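Local coordinates for takeout-like protein 1 (Epiphyas postvittana, PDB 3E8T), which binds ubiquinone-8 in a long internal pocket and probably serves as a carrier of hydrophobic ligands in the moth, as a takeout family member, at residues E37-L42 with K199-N204; K67-D72 with V85-D90; I121-V126 with Y146-D151. All blocks are in the same frame, centred on the assembly; numbering follows the deposited sequence.

Contact 1: residues E37-L42 with K199-N204; sequences EVMDVL and KKIFKN. With UQ8 (Ubiquinone-8), chain B.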
# COMPACT_ATOMS: atom_id res chain seq x y z
N GLU A 37 -8.00 0.51 11.97
CA GLU A 37 -7.05 1.58 12.11
C GLU A 37 -7.15 2.59 10.95
O GLU A 37 -7.67 2.27 9.89
CB GLU A 37 -5.65 0.96 12.14
CG GLU A 37 -5.48 -0.08 13.27
CD GLU A 37 -4.16 -0.87 13.21
OE1 GLU A 37 -3.93 -1.66 12.26
OE2 GLU A 37 -3.33 -0.69 14.12
N VAL A 38 -6.70 3.82 11.16
CA VAL A 38 -6.65 4.81 10.10
C VAL A 38 -5.65 4.35 9.03
O VAL A 38 -4.54 3.92 9.33
CB VAL A 38 -6.22 6.17 10.64
CG1 VAL A 38 -6.11 7.22 9.52
CG2 VAL A 38 -7.12 6.63 11.78
N MET A 39 -6.05 4.41 7.77
CA MET A 39 -5.19 3.99 6.65
C MET A 39 -4.81 5.12 5.73
O MET A 39 -4.13 4.89 4.74
CB MET A 39 -5.82 2.82 5.90
CG MET A 39 -5.76 1.54 6.72
SD MET A 39 -6.88 0.26 6.21
CE MET A 39 -8.40 0.78 7.06
N ASP A 40 -5.24 6.34 6.03
CA ASP A 40 -4.73 7.55 5.36
C ASP A 40 -4.89 8.68 6.37
O ASP A 40 -5.99 9.17 6.59
CB ASP A 40 -5.44 7.85 4.01
CG ASP A 40 -4.71 8.97 3.22
OD1 ASP A 40 -3.77 9.60 3.78
OD2 ASP A 40 -5.07 9.25 2.05
N VAL A 41 -3.83 9.03 7.08
CA VAL A 41 -2.44 8.61 6.90
C VAL A 41 -2.24 7.29 7.60
O VAL A 41 -2.66 7.12 8.74
CB VAL A 41 -1.51 9.68 7.46
CG1 VAL A 41 -0.09 9.26 7.35
CG2 VAL A 41 -1.66 11.00 6.69
N LEU A 42 -1.66 6.33 6.92
CA LEU A 42 -1.33 5.03 7.48
C LEU A 42 0.01 5.06 8.18
O LEU A 42 0.99 5.46 7.58
CB LEU A 42 -1.27 3.98 6.38
CG LEU A 42 -0.90 2.55 6.75
CD1 LEU A 42 -1.91 1.90 7.69
CD2 LEU A 42 -0.67 1.68 5.53
N LYS A 199 0.52 -5.31 4.38
CA LYS A 199 0.21 -6.26 5.45
C LYS A 199 -0.76 -5.65 6.45
O LYS A 199 -1.69 -6.33 6.93
CB LYS A 199 1.49 -6.74 6.14
CG LYS A 199 2.22 -5.74 6.99
CD LYS A 199 3.63 -6.29 7.23
CE LYS A 199 4.33 -5.72 8.41
NZ LYS A 199 5.70 -6.30 8.50
N LYS A 200 -0.62 -4.35 6.72
CA LYS A 200 -1.50 -3.63 7.64
C LYS A 200 -2.89 -3.44 7.04
O LYS A 200 -3.90 -3.63 7.72
CB LYS A 200 -0.90 -2.27 7.99
CG LYS A 200 -1.64 -1.48 9.06
CD LYS A 200 -0.67 -0.60 9.81
CE LYS A 200 -1.36 0.23 10.86
NZ LYS A 200 -0.36 0.88 11.78
N ILE A 201 -2.94 -3.00 5.80
CA ILE A 201 -4.21 -2.82 5.13
C ILE A 201 -4.98 -4.13 5.02
O ILE A 201 -6.18 -4.19 5.31
CB ILE A 201 -4.02 -2.16 3.75
CG1 ILE A 201 -3.41 -0.76 3.92
CG2 ILE A 201 -5.32 -2.08 2.97
CD1 ILE A 201 -2.78 -0.19 2.72
N PHE A 202 -4.31 -5.21 4.62
CA PHE A 202 -4.98 -6.49 4.53
C PHE A 202 -5.56 -6.94 5.86
O PHE A 202 -6.68 -7.43 5.94
CB PHE A 202 -4.00 -7.55 4.00
CG PHE A 202 -4.59 -8.91 3.87
CD1 PHE A 202 -5.39 -9.23 2.80
CD2 PHE A 202 -4.35 -9.87 4.84
CE1 PHE A 202 -5.91 -10.51 2.69
CE2 PHE A 202 -4.89 -11.12 4.72
CZ PHE A 202 -5.65 -11.43 3.64
N LYS A 203 -4.77 -6.82 6.92
CA LYS A 203 -5.26 -7.24 8.22
C LYS A 203 -6.53 -6.46 8.59
O LYS A 203 -7.47 -7.03 9.15
CB LYS A 203 -4.17 -7.04 9.26
CG LYS A 203 -4.51 -7.47 10.65
CD LYS A 203 -3.40 -7.10 11.55
CE LYS A 203 -3.42 -5.62 11.85
NZ LYS A 203 -2.05 -5.06 11.97
N ASN A 204 -6.58 -5.16 8.31
CA ASN A 204 -7.75 -4.35 8.61
C ASN A 204 -8.96 -4.69 7.78
O ASN A 204 -10.08 -4.80 8.31
CB ASN A 204 -7.37 -2.88 8.53
CG ASN A 204 -6.67 -2.40 9.80
OD1 ASN A 204 -7.33 -2.06 10.78
ND2 ASN A 204 -5.35 -2.37 9.79
C45 UQ8 B . 17.12 5.85 0.84
C44 UQ8 B . 17.31 5.24 -0.56
C46 UQ8 B . 18.55 5.82 -1.18
C43 UQ8 B . 16.11 5.45 -1.46
C42 UQ8 B . 14.79 5.15 -0.74
C41 UQ8 B . 14.68 3.65 -0.50
C39 UQ8 B . 13.28 3.17 -0.82
C40 UQ8 B . 12.43 2.43 0.21
C38 UQ8 B . 12.79 3.34 -2.09
C37 UQ8 B . 11.52 2.95 -2.50
C36 UQ8 B . 11.31 3.61 -3.86
C34 UQ8 B . 9.90 3.45 -4.39
C35 UQ8 B . 9.60 4.20 -5.52
C33 UQ8 B . 8.96 2.66 -3.73
C32 UQ8 B . 7.65 2.38 -4.09
C31 UQ8 B . 6.85 2.05 -2.80
C29 UQ8 B . 5.44 1.55 -3.08
C30 UQ8 B . 5.17 0.51 -4.20
C28 UQ8 B . 4.38 2.04 -2.32
C27 UQ8 B . 3.05 1.68 -2.47
C26 UQ8 B . 2.28 1.75 -1.14
C24 UQ8 B . 0.78 1.59 -1.37
C25 UQ8 B . -0.03 2.68 -2.09
C23 UQ8 B . 0.15 0.44 -0.93
C22 UQ8 B . -1.21 0.13 -1.04
C21 UQ8 B . -1.48 -1.31 -0.58
C19 UQ8 B . -2.84 -1.88 -0.98
C20 UQ8 B . -2.97 -3.36 -0.64
C18 UQ8 B . -4.02 -1.04 -0.47
C17 UQ8 B . -5.36 -1.70 -0.81
C16 UQ8 B . -6.55 -0.72 -0.76
C14 UQ8 B . -7.85 -1.52 -0.73
C15 UQ8 B . -7.96 -2.79 -1.59
C13 UQ8 B . -8.91 -1.14 0.08
C12 UQ8 B . -10.10 -1.85 0.15
C11 UQ8 B . -11.32 -0.98 0.52
C9 UQ8 B . -12.63 -1.61 0.00
C10 UQ8 B . -12.48 -3.10 -0.34
C8 UQ8 B . -13.73 -1.39 1.05
C7 UQ8 B . -14.15 -2.69 1.75
C6 UQ8 B . -15.19 -3.50 0.94
C1 UQ8 B . -15.04 -4.89 0.83
C1M UQ8 B . -13.94 -5.48 1.45
C2 UQ8 B . -15.94 -5.68 0.11
O2 UQ8 B . -15.81 -6.90 0.02
C3 UQ8 B . -17.04 -5.09 -0.50
O3 UQ8 B . -17.92 -5.86 -1.20
C3M UQ8 B . -18.90 -6.40 -0.31
C4 UQ8 B . -17.22 -3.71 -0.41
O4 UQ8 B . -18.30 -3.15 -1.03
C4M UQ8 B . -18.35 -3.53 -2.41
C5 UQ8 B . -16.30 -2.93 0.30
O5 UQ8 B . -16.50 -1.71 0.37
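Two hydrogen bonds tie the side-chain amide of Asn204 to Glu37. Glu37 N gives its hydrogen to Asn204 OD1 at 2.9 Å, approaching from above the carbonyl plane, while Asn204 ND2 returns a nearly straight bond of 2.9 Å to the anti lone pair of Glu37 OE1. Carboxylate and amide lie nearly coplanar. The other N-H of Asn204 ND2 turns back along the helix to Lys200 O, 2.8 Å away, so three bonds fix the rotation of a buried amide. Charge is looser here: Lys203 NZ makes a long salt bridge of 3.9 Å to Glu37 OE1, and Lys200 NZ passes the carboxylate and hydrogen-bonds to Asp43 O. On its way the extended Lys200 chain runs antiparallel to Leu42, with CD 3.5 Å from Leu42 CD1. Next to these polar groups Met39 SD rests against Asn204 CB, and Leu42 CD2 meets Ile201 CD1 at 4.0 Å. That same Ile201 methyl touches ubiquinone-8 C18 at 3.5 Å. The segment 37-42 thus links helix 13-28, where Met39 packs on Phe27, to strand 42-51, and lies against helix 182-211, whose Ile201 also touches Leu66 of strand 54-77.

Contact 2: residues K67-D72 with V85-D90; sequences KGAVID and VDFHLD. With UQ8 (Ubiquinone-8), chain B.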
# COMPACT_ATOMS: atom_id res chain seq x y z
N LYS A 67 -6.76 7.62 0.46
CA LYS A 67 -8.11 8.21 0.40
C LYS A 67 -8.47 8.59 -1.02
O LYS A 67 -9.66 8.63 -1.38
CB LYS A 67 -8.19 9.47 1.28
CG LYS A 67 -9.56 10.13 1.35
CD LYS A 67 -9.65 11.14 2.49
CE LYS A 67 -8.87 12.42 2.27
NZ LYS A 67 -9.10 13.41 3.40
N GLY A 68 -7.46 8.97 -1.79
CA GLY A 68 -7.62 9.48 -3.15
C GLY A 68 -7.45 8.46 -4.24
O GLY A 68 -7.42 8.81 -5.43
N ALA A 69 -7.34 7.20 -3.86
CA ALA A 69 -7.14 6.16 -4.84
C ALA A 69 -8.33 6.02 -5.78
O ALA A 69 -9.47 6.21 -5.36
CB ALA A 69 -6.84 4.84 -4.20
N VAL A 70 -8.02 5.70 -7.03
CA VAL A 70 -9.02 5.45 -8.08
C VAL A 70 -9.05 3.96 -8.31
O VAL A 70 -8.02 3.35 -8.63
CB VAL A 70 -8.70 6.20 -9.34
CG1 VAL A 70 -9.70 5.89 -10.41
CG2 VAL A 70 -8.70 7.71 -9.04
N ILE A 71 -10.22 3.34 -8.14
CA ILE A 71 -10.41 1.94 -8.37
C ILE A 71 -10.68 1.73 -9.85
O ILE A 71 -11.68 2.20 -10.37
CB ILE A 71 -11.55 1.32 -7.54
CG1 ILE A 71 -11.44 1.68 -6.07
CG2 ILE A 71 -11.61 -0.18 -7.75
CD1 ILE A 71 -10.20 1.19 -5.39
N ASP A 72 -9.81 1.00 -10.52
CA ASP A 72 -9.93 0.75 -11.94
C ASP A 72 -10.83 -0.42 -12.23
O ASP A 72 -11.62 -0.37 -13.20
CB ASP A 72 -8.56 0.59 -12.59
CG ASP A 72 -7.72 1.83 -12.43
OD1 ASP A 72 -8.16 2.91 -12.91
OD2 ASP A 72 -6.63 1.77 -11.80
N VAL A 85 -8.28 -6.74 -7.59
CA VAL A 85 -8.52 -5.32 -7.50
C VAL A 85 -7.34 -4.58 -8.15
O VAL A 85 -6.18 -4.76 -7.76
CB VAL A 85 -8.68 -4.82 -6.03
CG1 VAL A 85 -9.06 -3.39 -6.02
CG2 VAL A 85 -9.72 -5.67 -5.25
N ASP A 86 -7.66 -3.76 -9.14
CA ASP A 86 -6.69 -2.91 -9.81
C ASP A 86 -7.02 -1.48 -9.45
O ASP A 86 -8.17 -1.05 -9.56
CB ASP A 86 -6.80 -3.09 -11.32
CG ASP A 86 -6.31 -4.40 -11.77
OD1 ASP A 86 -5.09 -4.60 -11.67
OD2 ASP A 86 -7.11 -5.25 -12.22
N PHE A 87 -6.04 -0.72 -8.96
CA PHE A 87 -6.27 0.68 -8.63
C PHE A 87 -5.00 1.49 -8.81
O PHE A 87 -3.92 0.92 -8.99
CB PHE A 87 -6.82 0.83 -7.19
CG PHE A 87 -5.93 0.32 -6.09
CD1 PHE A 87 -5.19 1.20 -5.33
CD2 PHE A 87 -5.89 -1.04 -5.78
CE1 PHE A 87 -4.40 0.77 -4.27
CE2 PHE A 87 -5.09 -1.49 -4.72
CZ PHE A 87 -4.35 -0.55 -4.01
N HIS A 88 -5.12 2.79 -8.73
CA HIS A 88 -3.97 3.65 -8.82
C HIS A 88 -4.14 4.90 -7.99
O HIS A 88 -5.25 5.24 -7.58
CB HIS A 88 -3.65 4.00 -10.29
CG HIS A 88 -4.68 4.85 -10.95
ND1 HIS A 88 -5.81 4.34 -11.57
CD2 HIS A 88 -4.77 6.20 -11.06
CE1 HIS A 88 -6.53 5.35 -12.06
NE2 HIS A 88 -5.93 6.48 -11.75
N LEU A 89 -3.01 5.55 -7.68
CA LEU A 89 -3.02 6.75 -6.85
C LEU A 89 -1.69 7.47 -6.92
O LEU A 89 -0.72 6.92 -7.44
CB LEU A 89 -3.31 6.37 -5.39
CG LEU A 89 -2.20 5.59 -4.65
CD1 LEU A 89 -2.45 5.73 -3.16
CD2 LEU A 89 -2.15 4.14 -5.04
N ASP A 90 -1.70 8.72 -6.49
CA ASP A 90 -0.51 9.40 -6.07
C ASP A 90 -0.34 9.20 -4.59
O ASP A 90 -1.31 9.22 -3.86
CB ASP A 90 -0.57 10.91 -6.37
CG ASP A 90 -0.71 11.23 -7.85
OD1 ASP A 90 -0.43 10.38 -8.70
OD2 ASP A 90 -1.10 12.40 -8.13
C45 UQ8 B . 17.12 5.85 0.84
C44 UQ8 B . 17.31 5.24 -0.56
C46 UQ8 B . 18.55 5.82 -1.18
C43 UQ8 B . 16.11 5.45 -1.46
C42 UQ8 B . 14.79 5.15 -0.74
C41 UQ8 B . 14.68 3.65 -0.50
C39 UQ8 B . 13.28 3.17 -0.82
C40 UQ8 B . 12.43 2.43 0.21
C38 UQ8 B . 12.79 3.34 -2.09
C37 UQ8 B . 11.52 2.95 -2.50
C36 UQ8 B . 11.31 3.61 -3.86
C34 UQ8 B . 9.90 3.45 -4.39
C35 UQ8 B . 9.60 4.20 -5.52
C33 UQ8 B . 8.96 2.66 -3.73
C32 UQ8 B . 7.65 2.38 -4.09
C31 UQ8 B . 6.85 2.05 -2.80
C29 UQ8 B . 5.44 1.55 -3.08
C30 UQ8 B . 5.17 0.51 -4.20
C28 UQ8 B . 4.38 2.04 -2.32
C27 UQ8 B . 3.05 1.68 -2.47
C26 UQ8 B . 2.28 1.75 -1.14
C24 UQ8 B . 0.78 1.59 -1.37
C25 UQ8 B . -0.03 2.68 -2.09
C23 UQ8 B . 0.15 0.44 -0.93
C22 UQ8 B . -1.21 0.13 -1.04
C21 UQ8 B . -1.48 -1.31 -0.58
C19 UQ8 B . -2.84 -1.88 -0.98
C20 UQ8 B . -2.97 -3.36 -0.64
C18 UQ8 B . -4.02 -1.04 -0.47
C17 UQ8 B . -5.36 -1.70 -0.81
C16 UQ8 B . -6.55 -0.72 -0.76
C14 UQ8 B . -7.85 -1.52 -0.73
C15 UQ8 B . -7.96 -2.79 -1.59
C13 UQ8 B . -8.91 -1.14 0.08
C12 UQ8 B . -10.10 -1.85 0.15
C11 UQ8 B . -11.32 -0.98 0.52
C9 UQ8 B . -12.63 -1.61 0.00
C10 UQ8 B . -12.48 -3.10 -0.34
C8 UQ8 B . -13.73 -1.39 1.05
C7 UQ8 B . -14.15 -2.69 1.75
C6 UQ8 B . -15.19 -3.50 0.94
C1 UQ8 B . -15.04 -4.89 0.83
C1M UQ8 B . -13.94 -5.48 1.45
C2 UQ8 B . -15.94 -5.68 0.11
O2 UQ8 B . -15.81 -6.90 0.02
C3 UQ8 B . -17.04 -5.09 -0.50
O3 UQ8 B . -17.92 -5.86 -1.20
C3M UQ8 B . -18.90 -6.40 -0.31
C4 UQ8 B . -17.22 -3.71 -0.41
O4 UQ8 B . -18.30 -3.15 -1.03
C4M UQ8 B . -18.35 -3.53 -2.41
C5 UQ8 B . -16.30 -2.93 0.30
O5 UQ8 B . -16.50 -1.71 0.37
O HOH W 1 -4.34 10.04 -6.25
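The hairpin of strands 54-77 and 82-100 supplies part of the curved antiparallel sheet that wraps the ubiquinone-8 tail, and this contact pairs its two arms. Val70 and His88 form a hydrogen-bonded pair: Val70 N reaches His88 O at 2.9 Å, nearly along the C=O axis, and His88 N reaches Val70 O at 3.0 Å. Two residues on, past the non-hydrogen-bonded pair Ile71-Phe87, Asp72 N bonds to Asp86 O. On the face bearing Val70 and His88, the imidazole has CG in the crowded position between backbone N and carbonyl carbon (chi1 67°), which lays the ring alongside Val70, whose CB sits over one face in a CH-pi contact 3.9 Å from the ring centroid. His88 ND1 donates to the syn lone pair of Asp72 OD2 at 2.7 Å, almost straight and in the ring plane, with carboxylate and imidazole 9° from coplanar. The other face is apolar: Ile71 CD1 packs on Phe87 CB at 3.8 Å, Phe87 CZ meets ubiquinone-8 C17 at 3.5 Å, and Leu89 reaches the ligand methyl C25. With ND1 as donor, His88 is fixed in rotation; the charge of Asp72 may favour a protonated ring, though the His122 ring stacked on it could oppose this. The opposite face offers the tail hydrocarbon and aromatic carbon.

Contact 3: residues I121-V126 with Y146-D151; sequences IHIHLV and YTVTFD. With UQ8 (Ubiquinone-8), chain B.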
# COMPACT_ATOMS: atom_id res chain seq x y z
N ILE A 121 1.04 5.55 -9.26
CA ILE A 121 1.38 4.19 -8.93
C ILE A 121 0.15 3.30 -9.13
O ILE A 121 -0.90 3.59 -8.57
CB ILE A 121 2.09 4.04 -7.54
CG1 ILE A 121 2.52 2.58 -7.34
CG2 ILE A 121 1.22 4.56 -6.44
CD1 ILE A 121 3.42 2.39 -6.10
N HIS A 122 0.31 2.24 -9.91
CA HIS A 122 -0.71 1.25 -10.13
C HIS A 122 -0.43 0.02 -9.33
O HIS A 122 0.72 -0.42 -9.21
CB HIS A 122 -0.77 0.91 -11.61
CG HIS A 122 -1.40 2.01 -12.43
ND1 HIS A 122 -2.60 1.86 -13.10
CD2 HIS A 122 -1.07 3.31 -12.58
CE1 HIS A 122 -2.94 3.01 -13.65
NE2 HIS A 122 -2.02 3.89 -13.38
N ILE A 123 -1.48 -0.49 -8.68
CA ILE A 123 -1.42 -1.61 -7.80
C ILE A 123 -2.37 -2.70 -8.28
O ILE A 123 -3.49 -2.42 -8.65
CB ILE A 123 -1.79 -1.25 -6.35
CG1 ILE A 123 -0.93 -0.11 -5.84
CG2 ILE A 123 -1.71 -2.43 -5.42
CD1 ILE A 123 0.46 -0.41 -5.68
N HIS A 124 -1.91 -3.93 -8.32
CA HIS A 124 -2.71 -5.12 -8.63
C HIS A 124 -2.72 -6.03 -7.40
O HIS A 124 -1.69 -6.57 -7.01
CB HIS A 124 -2.15 -5.86 -9.86
CG HIS A 124 -2.92 -7.08 -10.27
ND1 HIS A 124 -4.12 -7.01 -10.94
CD2 HIS A 124 -2.65 -8.41 -10.11
CE1 HIS A 124 -4.56 -8.23 -11.17
NE2 HIS A 124 -3.69 -9.10 -10.70
N LEU A 125 -3.89 -6.14 -6.78
CA LEU A 125 -4.09 -6.92 -5.57
C LEU A 125 -4.95 -8.14 -5.90
O LEU A 125 -5.99 -8.01 -6.52
CB LEU A 125 -4.81 -6.06 -4.53
CG LEU A 125 -5.37 -6.72 -3.29
CD1 LEU A 125 -4.21 -7.16 -2.38
CD2 LEU A 125 -6.31 -5.77 -2.57
N VAL A 126 -4.53 -9.32 -5.47
CA VAL A 126 -5.32 -10.53 -5.57
C VAL A 126 -5.50 -11.07 -4.16
O VAL A 126 -4.51 -11.19 -3.42
CB VAL A 126 -4.66 -11.57 -6.47
CG1 VAL A 126 -5.61 -12.79 -6.62
CG2 VAL A 126 -4.27 -10.95 -7.82
N TYR A 146 -3.10 -12.94 0.22
CA TYR A 146 -3.06 -11.97 -0.82
C TYR A 146 -1.72 -11.93 -1.50
O TYR A 146 -0.67 -12.36 -0.94
CB TYR A 146 -3.42 -10.56 -0.28
CG TYR A 146 -2.35 -10.00 0.61
CD1 TYR A 146 -1.36 -9.17 0.12
CD2 TYR A 146 -2.30 -10.37 1.97
CE1 TYR A 146 -0.36 -8.70 0.95
CE2 TYR A 146 -1.31 -9.88 2.80
CZ TYR A 146 -0.35 -9.05 2.27
OH TYR A 146 0.63 -8.59 3.13
N THR A 147 -1.73 -11.36 -2.70
CA THR A 147 -0.52 -10.92 -3.39
C THR A 147 -0.71 -9.51 -3.91
O THR A 147 -1.83 -9.13 -4.23
CB THR A 147 -0.18 -11.80 -4.59
OG1 THR A 147 -1.21 -11.72 -5.55
CG2 THR A 147 0.00 -13.26 -4.19
N VAL A 148 0.36 -8.73 -3.94
CA VAL A 148 0.31 -7.41 -4.48
C VAL A 148 1.50 -7.21 -5.39
O VAL A 148 2.63 -7.62 -5.05
CB VAL A 148 0.29 -6.35 -3.39
CG1 VAL A 148 -0.02 -5.00 -3.97
CG2 VAL A 148 -0.70 -6.69 -2.31
N THR A 149 1.25 -6.55 -6.50
CA THR A 149 2.29 -6.05 -7.38
C THR A 149 2.03 -4.56 -7.65
O THR A 149 0.94 -4.08 -7.47
CB THR A 149 2.36 -6.80 -8.69
OG1 THR A 149 1.13 -6.64 -9.38
CG2 THR A 149 2.66 -8.30 -8.48
N PHE A 150 3.06 -3.88 -8.10
CA PHE A 150 2.98 -2.46 -8.31
C PHE A 150 3.77 -2.04 -9.57
O PHE A 150 4.69 -2.74 -10.03
CB PHE A 150 3.48 -1.68 -7.07
CG PHE A 150 4.95 -1.75 -6.86
CD1 PHE A 150 5.80 -0.83 -7.43
CD2 PHE A 150 5.50 -2.82 -6.17
CE1 PHE A 150 7.17 -0.94 -7.28
CE2 PHE A 150 6.89 -2.92 -6.03
CZ PHE A 150 7.70 -1.99 -6.61
N ASP A 151 3.41 -0.88 -10.06
CA ASP A 151 4.12 -0.26 -11.18
C ASP A 151 3.99 1.25 -11.03
O ASP A 151 2.87 1.79 -11.14
CB ASP A 151 3.43 -0.73 -12.46
CG ASP A 151 4.00 -0.15 -13.72
OD1 ASP A 151 4.94 0.62 -13.68
OD2 ASP A 151 3.43 -0.47 -14.82
C45 UQ8 B . 17.12 5.85 0.84
C44 UQ8 B . 17.31 5.24 -0.56
C46 UQ8 B . 18.55 5.82 -1.18
C43 UQ8 B . 16.11 5.45 -1.46
C42 UQ8 B . 14.79 5.15 -0.74
C41 UQ8 B . 14.68 3.65 -0.50
C39 UQ8 B . 13.28 3.17 -0.82
C40 UQ8 B . 12.43 2.43 0.21
C38 UQ8 B . 12.79 3.34 -2.09
C37 UQ8 B . 11.52 2.95 -2.50
C36 UQ8 B . 11.31 3.61 -3.86
C34 UQ8 B . 9.90 3.45 -4.39
C35 UQ8 B . 9.60 4.20 -5.52
C33 UQ8 B . 8.96 2.66 -3.73
C32 UQ8 B . 7.65 2.38 -4.09
C31 UQ8 B . 6.85 2.05 -2.80
C29 UQ8 B . 5.44 1.55 -3.08
C30 UQ8 B . 5.17 0.51 -4.20
C28 UQ8 B . 4.38 2.04 -2.32
C27 UQ8 B . 3.05 1.68 -2.47
C26 UQ8 B . 2.28 1.75 -1.14
C24 UQ8 B . 0.78 1.59 -1.37
C25 UQ8 B . -0.03 2.68 -2.09
C23 UQ8 B . 0.15 0.44 -0.93
C22 UQ8 B . -1.21 0.13 -1.04
C21 UQ8 B . -1.48 -1.31 -0.58
C19 UQ8 B . -2.84 -1.88 -0.98
C20 UQ8 B . -2.97 -3.36 -0.64
C18 UQ8 B . -4.02 -1.04 -0.47
C17 UQ8 B . -5.36 -1.70 -0.81
C16 UQ8 B . -6.55 -0.72 -0.76
C14 UQ8 B . -7.85 -1.52 -0.73
C15 UQ8 B . -7.96 -2.79 -1.59
C13 UQ8 B . -8.91 -1.14 0.08
C12 UQ8 B . -10.10 -1.85 0.15
C11 UQ8 B . -11.32 -0.98 0.52
C9 UQ8 B . -12.63 -1.61 0.00
C10 UQ8 B . -12.48 -3.10 -0.34
C8 UQ8 B . -13.73 -1.39 1.05
C7 UQ8 B . -14.15 -2.69 1.75
C6 UQ8 B . -15.19 -3.50 0.94
C1 UQ8 B . -15.04 -4.89 0.83
C1M UQ8 B . -13.94 -5.48 1.45
C2 UQ8 B . -15.94 -5.68 0.11
O2 UQ8 B . -15.81 -6.90 0.02
C3 UQ8 B . -17.04 -5.09 -0.50
O3 UQ8 B . -17.92 -5.86 -1.20
C3M UQ8 B . -18.90 -6.40 -0.31
C4 UQ8 B . -17.22 -3.71 -0.41
O4 UQ8 B . -18.30 -3.15 -1.03
C4M UQ8 B . -18.35 -3.53 -2.41
C5 UQ8 B . -16.30 -2.93 0.30
O5 UQ8 B . -16.50 -1.71 0.37
O HOH W 2 -0.87 -9.44 -7.23
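Phe150 carries its CG in the crowded position between backbone N and carbonyl carbon (chi1 72°), while Ile121 holds CG1 anti to its backbone N (chi1 -175°) and runs on extended; both then meet the same ligand branch. Ubiquinone-8 C30 lies over one face of the Phe150 ring, 3.5 Å from CG and offset toward the rim, and Ile121 CD1 approaches C30 to 3.2 Å. Ile123 turns CG1 the other way, anti to its carbonyl carbon (chi1 -55°), which sets CD1 3.6 Å from Phe150 CB and CG2 against Val148 CG1 at a tight 3.4 Å in the conformer described. Leu125 branches between two neighbours: its side chain crosses that of Val148 obliquely, Leu125 CD1 lying 3.5 Å from Val148 CG2, and CD2 touches ubiquinone-8 C15. Six backbone hydrogen bonds join the strands in antiparallel register, two each for His122-Asp151, His124-Thr149 and Val126-Thr147. On the face of those pairs a water donates to His124 O at 3.0 Å and also bonds Thr147 OG1. Along its other edge strand 113-133 bonds to strand 82-100 through the backbones of Ile121 with Leu89, Ile123 with Phe87 and Leu125 with Val85, and His124 ND1 adds a bond to Asp86. Helix 182-211 packs against Val148 and Phe150 through Met194, Glu195 is hydrogen-bonded to the Tyr146 hydroxyl, and Lys183 makes a salt bridge to Asp151, whose other oxygen pairs with Lys153.

In the fold
Contacts 2 and 3 are strand pairings in one antiparallel sheet, joined by backbone bonds where strands 82-100 and 113-133 run side by side. Contact 1 instead sets a loop against helix 182-211, with Asp40 accepting from Lys67 N of contact 2 and Phe202 packing against Tyr146 of contact 3. All three are partly buried: ligand-side Ile201, Phe87, Leu89, Ile121 and Leu125 are buried, whereas Val70, Thr147 and Thr149 are exposed. In contacts 2 and 3 the histidines and their polar partners stand on the face away from the tail. Main-chain bonds dominate contact 3, contact 2 adds a histidine-carboxylate pair, and contact 1 relies on the Asn204 amide, with a long salt bridge and apolar packing beside it.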